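PDB 5XEM: cysteine synthase from Fusobacterium nucleatum subsp. nucleatum strain ATCC 25586, which probably makes L-cysteine from O-acetyl-L-serine and hydrogen sulfide with pyridoxal 5'-phosphate, and also produces hydrogen sulfide. Local coordinates for residues G183-S186 and G187-K191; N149-N152 and P153-H156; T160-E163 and I164-D167; D47-A50 and L51-E55. All coordinates share one frame; numbering follows the deposited sequence.

Interaction 1: G183-S186 and G187-K191. With PLP (pyridoxal-5'-phosphate), chain D.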
loop_
_atom_site.group_PDB
_atom_site.type_symbol
_atom_site.label_atom_id
_atom_site.label_comp_id
_atom_site.label_asym_id
_atom_site.label_seq_id
_atom_site.Cartn_x
_atom_site.Cartn_y
_atom_site.Cartn_z
ATOM N N GLY A 183 -8.148 17.483 11.659
ATOM C CA GLY A 183 -8.047 18.167 10.375
ATOM C C GLY A 183 -8.774 17.492 9.261
ATOM O O GLY A 183 -9.442 18.163 8.457
ATOM N N SER A 184 -8.644 16.177 9.141
ATOM C CA SER A 184 -9.370 15.485 8.069
ATOM C C SER A 184 -10.877 15.614 8.284
ATOM O O SER A 184 -11.618 15.890 7.318
ATOM C CB SER A 184 -8.936 14.017 7.904
ATOM O OG SER A 184 -9.065 13.328 9.119
ATOM N N PHE A 185 -11.344 15.412 9.521
ATOM C CA PHE A 185 -12.758 15.637 9.799
ATOM C C PHE A 185 -13.183 17.064 9.428
ATOM O O PHE A 185 -14.207 17.280 8.730
ATOM C CB PHE A 185 -13.102 15.403 11.280
ATOM C CG PHE A 185 -14.460 15.940 11.637
ATOM C CD1 PHE A 185 -15.602 15.289 11.183
ATOM C CD2 PHE A 185 -14.595 17.117 12.330
ATOM C CE1 PHE A 185 -16.853 15.806 11.426
ATOM C CE2 PHE A 185 -15.863 17.644 12.599
ATOM C CZ PHE A 185 -16.982 16.980 12.137
ATOM N N SER A 186 -12.440 18.034 9.953
ATOM C CA SER A 186 -12.928 19.422 9.937
ATOM C C SER A 186 -12.848 20.021 8.529
ATOM O O SER A 186 -13.750 20.710 8.109
ATOM C CB SER A 186 -12.176 20.273 10.951
ATOM O OG SER A 186 -12.279 19.689 12.258
ATOM N N GLY A 187 -11.780 19.722 7.786
ATOM C CA GLY A 187 -11.655 20.238 6.443
ATOM C C GLY A 187 -12.637 19.598 5.479
ATOM O O GLY A 187 -13.262 20.276 4.657
ATOM N N THR A 188 -12.807 18.278 5.579
ATOM C CA THR A 188 -13.726 17.595 4.699
ATOM C C THR A 188 -15.169 18.003 5.019
ATOM O O THR A 188 -15.934 18.303 4.096
ATOM C CB THR A 188 -13.580 16.078 4.798
ATOM O OG1 THR A 188 -12.184 15.732 4.688
ATOM C CG2 THR A 188 -14.392 15.381 3.690
ATOM N N ALA A 189 -15.521 18.057 6.313
ATOM C CA ALA A 189 -16.891 18.362 6.733
ATOM C C ALA A 189 -17.285 19.769 6.351
ATOM O O ALA A 189 -18.452 19.987 6.000
ATOM C CB ALA A 189 -17.052 18.184 8.246
ATOM N N LYS A 190 -16.337 20.717 6.421
ATOM C CA LYS A 190 -16.603 22.114 6.060
ATOM C C LYS A 190 -17.021 22.221 4.604
ATOM O O LYS A 190 -18.045 22.847 4.281
ATOM C CB LYS A 190 -15.407 23.005 6.332
ATOM C CG LYS A 190 -15.631 24.504 6.062
ATOM C CD LYS A 190 -14.439 25.320 6.539
ATOM C CE LYS A 190 -14.592 26.804 6.227
ATOM N NZ LYS A 190 -13.327 27.574 6.378
ATOM N N LYS A 191 -16.278 21.554 3.720
ATOM C CA LYS A 191 -16.606 21.596 2.306
ATOM C C LYS A 191 -17.927 20.924 2.018
ATOM O O LYS A 191 -18.768 21.467 1.279
ATOM C CB LYS A 191 -15.491 20.995 1.437
ATOM C CG LYS A 191 -15.852 20.816 -0.041
ATOM C CD LYS A 191 -16.233 22.097 -0.771
ATOM C CE LYS A 191 -15.076 23.066 -0.928
ATOM N NZ LYS A 191 -13.951 22.578 -1.764
HETATM N N1 PLP D . -6.019 7.580 11.863
HETATM C C2 PLP D . -4.688 7.485 11.717
HETATM C C2A PLP D . -4.057 6.141 11.349
HETATM C C3 PLP D . -3.860 8.611 11.872
HETATM O O3 PLP D . -2.519 8.494 11.703
HETATM C C4 PLP D . -4.419 9.844 12.200
HETATM C C4A PLP D . -3.562 11.085 12.384
HETATM C C5 PLP D . -5.812 9.907 12.341
HETATM C C6 PLP D . -6.578 8.757 12.156
HETATM C C5A PLP D . -6.541 11.189 12.680
HETATM O O4P PLP D . -6.512 12.105 11.528
HETATM P P PLP D . -6.548 13.721 11.688
HETATM O O1P PLP D . -6.765 14.313 10.409
HETATM O O2P PLP D . -5.279 14.038 12.315
HETATM O O3P PLP D . -7.632 13.951 12.680
#

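Interaction 2: N149-N152 and P153-H156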
loop_
_atom_site.group_PDB
_atom_site.type_symbol
_atom_site.label_atom_id
_atom_site.label_comp_id
_atom_site.label_asym_id
_atom_site.label_seq_id
_atom_site.Cartn_x
_atom_site.Cartn_y
_atom_site.Cartn_z
ATOM N N ASN A 149 -1.560 24.129 11.702
ATOM C CA ASN A 149 -1.424 24.602 10.323
ATOM C C ASN A 149 -2.722 24.452 9.570
ATOM O O ASN A 149 -3.197 23.335 9.342
ATOM C CB ASN A 149 -0.291 23.826 9.640
ATOM C CG ASN A 149 0.179 24.446 8.330
ATOM O OD1 ASN A 149 -0.597 25.027 7.584
ATOM N ND2 ASN A 149 1.474 24.296 8.040
ATOM N N VAL A 150 -3.319 25.572 9.150
ATOM C CA VAL A 150 -4.596 25.474 8.419
ATOM C C VAL A 150 -4.502 24.716 7.115
ATOM O O VAL A 150 -5.514 24.256 6.609
ATOM C CB VAL A 150 -5.280 26.830 8.141
ATOM C CG1 VAL A 150 -5.557 27.530 9.465
ATOM C CG2 VAL A 150 -4.449 27.673 7.199
ATOM N N ASN A 151 -3.299 24.553 6.584
ATOM C CA ASN A 151 -3.118 23.752 5.378
ATOM C C ASN A 151 -3.403 22.257 5.575
ATOM O O ASN A 151 -3.518 21.511 4.579
ATOM C CB ASN A 151 -1.741 23.969 4.771
ATOM C CG ASN A 151 -1.584 25.359 4.185
ATOM O OD1 ASN A 151 -2.488 25.825 3.486
ATOM N ND2 ASN A 151 -0.489 26.040 4.513
ATOM N N ASN A 152 -3.480 21.815 6.831
ATOM C CA ASN A 152 -4.013 20.473 7.143
ATOM C C ASN A 152 -5.511 20.380 6.743
ATOM O O ASN A 152 -5.853 19.747 5.725
ATOM C CB ASN A 152 -3.654 20.132 8.616
ATOM C CG ASN A 152 -4.363 18.928 9.167
ATOM O OD1 ASN A 152 -5.208 18.291 8.515
ATOM N ND2 ASN A 152 -4.027 18.615 10.427
ATOM N N PRO A 153 -6.412 21.064 7.467
ATOM C CA PRO A 153 -7.816 20.978 7.023
ATOM C C PRO A 153 -8.063 21.497 5.600
ATOM O O PRO A 153 -8.917 20.950 4.880
ATOM C CB PRO A 153 -8.593 21.801 8.065
ATOM C CG PRO A 153 -7.575 22.592 8.785
ATOM C CD PRO A 153 -6.265 21.842 8.704
ATOM N N LYS A 154 -7.328 22.520 5.162
ATOM C CA LYS A 154 -7.551 23.005 3.778
ATOM C C LYS A 154 -7.228 21.970 2.679
ATOM O O LYS A 154 -7.858 21.976 1.642
ATOM C CB LYS A 154 -6.790 24.293 3.488
ATOM C CG LYS A 154 -7.358 25.471 4.263
ATOM C CD LYS A 154 -6.595 26.783 4.075
ATOM C CE LYS A 154 -6.576 27.203 2.622
ATOM N NZ LYS A 154 -5.609 26.318 1.925
ATOM N N ALA A 155 -6.256 21.089 2.908
ATOM C CA ALA A 155 -5.938 20.039 1.948
ATOM C C ALA A 155 -7.168 19.157 1.707
ATOM O O ALA A 155 -7.521 18.874 0.563
ATOM C CB ALA A 155 -4.740 19.200 2.441
ATOM N N HIS A 156 -7.868 18.823 2.789
ATOM C CA HIS A 156 -9.059 17.954 2.739
ATOM C C HIS A 156 -10.273 18.711 2.229
ATOM O O HIS A 156 -11.121 18.155 1.534
ATOM C CB HIS A 156 -9.347 17.396 4.120
ATOM C CG HIS A 156 -8.237 16.478 4.642
ATOM N ND1 HIS A 156 -7.980 15.272 4.093
ATOM C CD2 HIS A 156 -7.319 16.654 5.665
ATOM C CE1 HIS A 156 -6.933 14.695 4.750
ATOM N NE2 HIS A 156 -6.550 15.536 5.736
HETATM O O HOH W 1 -2.955 28.049 2.141
HETATM O O HOH W 2 -5.222 15.392 8.401
#

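Interaction 3: T160-E163 and I164-D167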
loop_
_atom_site.group_PDB
_atom_site.type_symbol
_atom_site.label_atom_id
_atom_site.label_comp_id
_atom_site.label_asym_id
_atom_site.label_seq_id
_atom_site.Cartn_x
_atom_site.Cartn_y
_atom_site.Cartn_z
ATOM N N THR A 160 -9.977 15.999 -0.702
ATOM C CA THR A 160 -10.736 14.856 -0.136
ATOM C C THR A 160 -12.251 14.997 -0.301
ATOM O O THR A 160 -12.957 14.088 -0.819
ATOM C CB THR A 160 -10.392 14.684 1.362
ATOM O OG1 THR A 160 -8.974 14.685 1.528
ATOM C CG2 THR A 160 -10.933 13.355 1.901
ATOM N N ALA A 161 -12.768 16.128 0.157
ATOM C CA ALA A 161 -14.212 16.419 0.061
ATOM C C ALA A 161 -14.733 16.471 -1.380
ATOM O O ALA A 161 -15.824 15.957 -1.656
ATOM C CB ALA A 161 -14.561 17.718 0.775
ATOM N N GLU A 162 -13.963 17.075 -2.267
ATOM C CA GLU A 162 -14.349 17.164 -3.679
ATOM C C GLU A 162 -14.423 15.803 -4.338
ATOM O O GLU A 162 -15.305 15.566 -5.170
ATOM C CB GLU A 162 -13.435 18.106 -4.462
ATOM C CG GLU A 162 -13.539 19.574 -4.056
ATOM C CD GLU A 162 -14.868 20.256 -4.420
ATOM O OE1 GLU A 162 -15.717 19.652 -5.110
ATOM O OE2 GLU A 162 -15.080 21.410 -3.987
ATOM N N GLU A 163 -13.510 14.901 -3.971
ATOM C CA GLU A 163 -13.514 13.569 -4.516
ATOM C C GLU A 163 -14.717 12.786 -4.053
ATOM O O GLU A 163 -15.289 12.027 -4.826
ATOM C CB GLU A 163 -12.207 12.839 -4.149
ATOM C CG GLU A 163 -10.962 13.525 -4.696
ATOM C CD GLU A 163 -9.688 12.975 -4.079
ATOM O OE1 GLU A 163 -9.775 11.898 -3.457
ATOM O OE2 GLU A 163 -8.620 13.612 -4.209
ATOM N N ILE A 164 -15.112 12.967 -2.799
ATOM C CA ILE A 164 -16.301 12.332 -2.246
ATOM C C ILE A 164 -17.550 12.841 -2.989
ATOM O O ILE A 164 -18.385 12.039 -3.427
ATOM C CB ILE A 164 -16.426 12.630 -0.738
ATOM C CG1 ILE A 164 -15.336 11.872 0.043
ATOM C CG2 ILE A 164 -17.812 12.257 -0.223
ATOM C CD1 ILE A 164 -15.229 12.360 1.501
ATOM N N LEU A 165 -17.639 14.161 -3.162
ATOM C CA LEU A 165 -18.773 14.776 -3.871
ATOM C C LEU A 165 -18.841 14.261 -5.305
ATOM O O LEU A 165 -19.922 13.872 -5.799
ATOM C CB LEU A 165 -18.676 16.309 -3.833
ATOM C CG LEU A 165 -18.899 16.943 -2.454
ATOM C CD1 LEU A 165 -18.549 18.424 -2.479
ATOM C CD2 LEU A 165 -20.331 16.712 -1.984
ATOM N N LYS A 166 -17.688 14.198 -5.956
ATOM C CA LYS A 166 -17.634 13.808 -7.372
ATOM C C LYS A 166 -18.019 12.362 -7.521
ATOM O O LYS A 166 -18.829 12.021 -8.391
ATOM C CB LYS A 166 -16.241 14.045 -7.981
ATOM C CG LYS A 166 -16.126 13.703 -9.480
ATOM C CD LYS A 166 -14.707 13.895 -10.015
ATOM C CE LYS A 166 -13.778 12.726 -9.685
ATOM N NZ LYS A 166 -13.261 12.704 -8.279
ATOM N N ASP A 167 -17.454 11.497 -6.681
ATOM C CA ASP A 167 -17.630 10.045 -6.858
ATOM C C ASP A 167 -19.051 9.579 -6.537
ATOM O O ASP A 167 -19.512 8.561 -7.071
ATOM C CB ASP A 167 -16.635 9.254 -6.002
ATOM C CG ASP A 167 -15.222 9.267 -6.578
ATOM O OD1 ASP A 167 -15.051 9.722 -7.724
ATOM O OD2 ASP A 167 -14.280 8.810 -5.880
HETATM O O HOH W 3 -14.153 9.565 -3.509
#

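Interaction 4: D47-A50 and L51-E55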
loop_
_atom_site.group_PDB
_atom_site.type_symbol
_atom_site.label_atom_id
_atom_site.label_comp_id
_atom_site.label_asym_id
_atom_site.label_seq_id
_atom_site.Cartn_x
_atom_site.Cartn_y
_atom_site.Cartn_z
ATOM N N ASP A 47 -0.416 11.972 3.546
ATOM C CA ASP A 47 0.283 12.392 2.346
ATOM C C ASP A 47 -0.317 13.738 1.848
ATOM O O ASP A 47 0.418 14.622 1.351
ATOM C CB ASP A 47 0.066 11.382 1.215
ATOM C CG ASP A 47 0.881 10.118 1.331
ATOM O OD1 ASP A 47 1.511 9.889 2.391
ATOM O OD2 ASP A 47 0.874 9.336 0.332
ATOM N N ARG A 48 -1.646 13.874 1.912
ATOM C CA ARG A 48 -2.316 15.097 1.420
ATOM C C ARG A 48 -1.872 16.343 2.186
ATOM O O ARG A 48 -1.602 17.405 1.573
ATOM C CB ARG A 48 -3.837 15.015 1.507
ATOM C CG ARG A 48 -4.482 13.955 0.656
ATOM C CD ARG A 48 -5.950 13.846 0.984
ATOM N NE ARG A 48 -6.632 12.752 0.320
ATOM C CZ ARG A 48 -7.273 12.801 -0.848
ATOM N NH1 ARG A 48 -7.264 13.912 -1.600
ATOM N NH2 ARG A 48 -7.867 11.724 -1.302
ATOM N N ILE A 49 -1.790 16.225 3.511
ATOM C CA ILE A 49 -1.398 17.368 4.355
ATOM C C ILE A 49 0.098 17.621 4.331
ATOM O O ILE A 49 0.531 18.786 4.363
ATOM C CB ILE A 49 -1.980 17.318 5.810
ATOM C CG1 ILE A 49 -1.226 16.392 6.783
ATOM C CG2 ILE A 49 -3.484 17.046 5.760
ATOM C CD1 ILE A 49 -1.575 16.679 8.261
ATOM N N ALA A 50 0.894 16.548 4.258
ATOM C CA ALA A 50 2.330 16.689 4.081
ATOM C C ALA A 50 2.632 17.503 2.816
ATOM O O ALA A 50 3.439 18.427 2.841
ATOM C CB ALA A 50 2.996 15.319 4.009
ATOM N N LEU A 51 1.975 17.133 1.721
ATOM C CA LEU A 51 2.180 17.819 0.458
ATOM C C LEU A 51 1.758 19.273 0.554
ATOM O O LEU A 51 2.519 20.169 0.182
ATOM C CB LEU A 51 1.396 17.164 -0.657
ATOM C CG LEU A 51 1.621 17.747 -2.057
ATOM C CD1 LEU A 51 3.099 17.700 -2.438
ATOM C CD2 LEU A 51 0.746 17.026 -3.066
ATOM N N LYS A 52 0.551 19.522 1.034
ATOM C CA LYS A 52 0.094 20.900 1.054
ATOM C C LYS A 52 0.885 21.777 2.027
ATOM O O LYS A 52 1.221 22.923 1.687
ATOM C CB LYS A 52 -1.394 21.018 1.323
ATOM C CG LYS A 52 -1.870 22.453 1.036
ATOM C CD LYS A 52 -3.367 22.635 1.002
ATOM C CE LYS A 52 -3.763 24.074 0.697
ATOM N NZ LYS A 52 -3.515 24.465 -0.709
ATOM N N MET A 53 1.192 21.264 3.223
ATOM C CA MET A 53 1.997 22.043 4.172
ATOM C C MET A 53 3.357 22.376 3.587
ATOM O O MET A 53 3.843 23.529 3.724
ATOM C CB MET A 53 2.139 21.325 5.513
ATOM C CG MET A 53 0.833 21.225 6.271
ATOM S SD MET A 53 1.019 20.605 7.960
ATOM C CE MET A 53 1.625 18.932 7.674
ATOM N N ILE A 54 3.975 21.406 2.907
ATOM C CA ILE A 54 5.300 21.656 2.344
ATOM C C ILE A 54 5.218 22.608 1.158
ATOM O O ILE A 54 5.975 23.580 1.092
ATOM C CB ILE A 54 6.044 20.357 1.943
ATOM C CG1 ILE A 54 6.425 19.560 3.184
ATOM C CG2 ILE A 54 7.304 20.689 1.124
ATOM C CD1 ILE A 54 7.242 20.289 4.217
ATOM N N GLU A 55 4.300 22.335 0.237
ATOM C CA GLU A 55 4.172 23.165 -0.966
ATOM C C GLU A 55 3.832 24.619 -0.625
ATOM O O GLU A 55 4.463 25.534 -1.175
ATOM C CB GLU A 55 3.164 22.601 -1.924
ATOM C CG GLU A 55 3.683 21.408 -2.697
ATOM C CD GLU A 55 2.726 20.999 -3.785
ATOM O OE1 GLU A 55 1.505 21.274 -3.718
ATOM O OE2 GLU A 55 3.218 20.355 -4.725
#

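Interaction 1: G183-S186 and G187-K191
S184 and T188 meet one turn apart near the start of helix 183-195, where the carbonyl of S184 is gripped twice. T188 OG1 donates to S184 O at 2.7 Å, and T188 N reaches the same oxygen at 3.2 Å from above the carbonyl plane. The threonine hydroxyl can do this because it sits beside its own backbone N (chi1 -49°), turned back along the helix, while CG2 goes the other way to join the apolar surroundings. Packing is close here: G187, which adds no side-chain bulk, donates its N to G183 O at 2.9 Å, and buried S186 OG is held by G182 O and D237 N. On another flank F185 lays one ring face over the A189 methyl, a CH-pi contact with CB 4.2 Å from the ring centroid and 21° off its normal. The small alanine suits a place under an aromatic ring, and T201 of strand 200-206 lies against both residues. The K190 side is loose by comparison. K190 N still donates to S186 O at 3.1 Å, but the extended side chain runs outward to solvent, where NZ bonds a glycol probably left from crystallisation. At the start of the helix S184 holds the cofactor: its N and its OG donate to PLP O1P at 2.9 and 2.8 Å. With G180, T181 and G182, which also bond PLP, this is the glycine-rich phosphate-binding loop and helix N-terminus of a beta-alpha-beta unit, strands 174-178 and 200-206 flanking helix 183-195.

Interaction 2: N149-N152 and P153-H156
V150 and K154 are joined through the backbone: K154 N donates to V150 O at 2.9 Å, a nearly straight bond (162°). A155 N meets N151 O at 3.2 Å and N152 O only weakly. P153 has no N-H to give, which suits a first-turn position; its CD instead rests 3.3 Å from V150 O. Before the turn, N149 acts as a cap, with OD1 accepting from N151 N at 2.9 Å, while its ND2 is tied to P144 O. Apolar contact is slight: the V150 and K154 side chains run side by side, V150 CG2 to K154 CD 3.9 Å. Water carries the remaining polar links. One molecule donates to N151 OD1 at 2.6 Å and accepts from K154 NZ, whose bent chain brings the amine round beside the asparagine. A second joins N152 OD1, at 2.9 Å, to H156 NE2, at 3.0 Å. N152 has CG anti to its backbone N (chi1 168°), which puts the amide oxygen at the imidazole edge, in the plane of the ring. The other ends of this pair are also held, N152 ND2 by Q146 O and T181 OG1, and H156 ND1 by T160 OG1. With the amide oxygen and nitrogen both engaged, N152 is fixed in rotation, and since T181 binds the cofactor, the asparagine probably helps to position that first-shell threonine from the second shell.

Interaction 3: T160-E163 and I164-D167
T160 and I164 open a run of four regular i to i+4 backbone bonds in the last turns of helix 151-167. I164 N donates to T160 O at 3.1 Å and L165 N to A161 O at 3.0 Å; K166 N to E162 O and D167 N to E163 O are both 2.9 Å. The side chains largely lean on these carbonyls. I164 carries CG1 beside its backbone N (chi1 -71°), which sets that carbon 3.4 Å from T160 O. L165 passes across E162, whose OE1 comes to 4.1 Å from L165 CD1. At the outer surface K166 doubles back through bends at chi3 and chi4: NZ hangs over E163 CA and forms a salt bridge with D167 OD1 at 3.5 Å. D167 also anchors a water through OD2, and that water gives a weak bond to E163 O, so a carbonyl near the helix end has a second partner. Long acids suit positions 162 and 163 because each reaches a distant base: E162 OE2 pairs with K191, and the buried E163 OE1 with both K35 and R48, while E163 OE2 accepts from N16 N. Around the helix, A161 and L165 face helix 183-195, whereas T160 and I164 settle on strands 31-36 and 291-296.

Interaction 4: D47-A50 and L51-E55
I49 and M53 supply the apolar part of the contact, lying side by side on one flank of helix 46-60. M53 folds back at chi3 (-64°), which brings its terminal CE to 3.9 Å from I49 CG1 and close to I49 O. A flexible, unbranched thioether suits this place, since it can curl along the helix surface. I49 in turn packs on N152 and H156 of helix 151-167. A50 keeps the other flank slim, and with L51 it lets helix 76-88 come close. The backbone bonds are regular: L51 N to D47 O at 3.0 Å, K52 N to R48 O at 3.1 Å, M53 N to I49 O at 2.8 Å and I54 N to A50 O at 3.0 Å. This helix begins with K46, the lysine predicted to carry the cofactor, as in other members of the cysteine synthase family; here it is not attached, but its NZ is hydrogen-bonded to PLP. Polar ends lead away from the two segments. D47 OD2 accepts from G42 N. R48 NE forms a salt bridge with E37, NH1 donates to T159 OG1 and NH2 pairs with E163, so the buried guanidinium is held on several sides. K52, its CG opposite the backbone N (chi1 -168°), runs out extended and turns only at its last bond, where NZ forms a salt bridge with E158.

How the interactions relate
All four contacts are local, between neighbouring turns of helix, interaction 2 including the turn that leads into its helix. Interactions 2 and 3 lie on the same one, 151-167, which touches both other helices. Interaction 1 is the most deeply buried and the one that binds the cofactor directly; interaction 4 is also largely buried, while interaction 2 is only partly so and uses a cap and two waters. H156 is wedged between S184 and T188 of interaction 1 and I49 of interaction 4, whose own segments do not touch. Farther from the cofactor, interaction 3, mostly buried but with K166 exposed, adds salt bridges to the packing on the same neighbours.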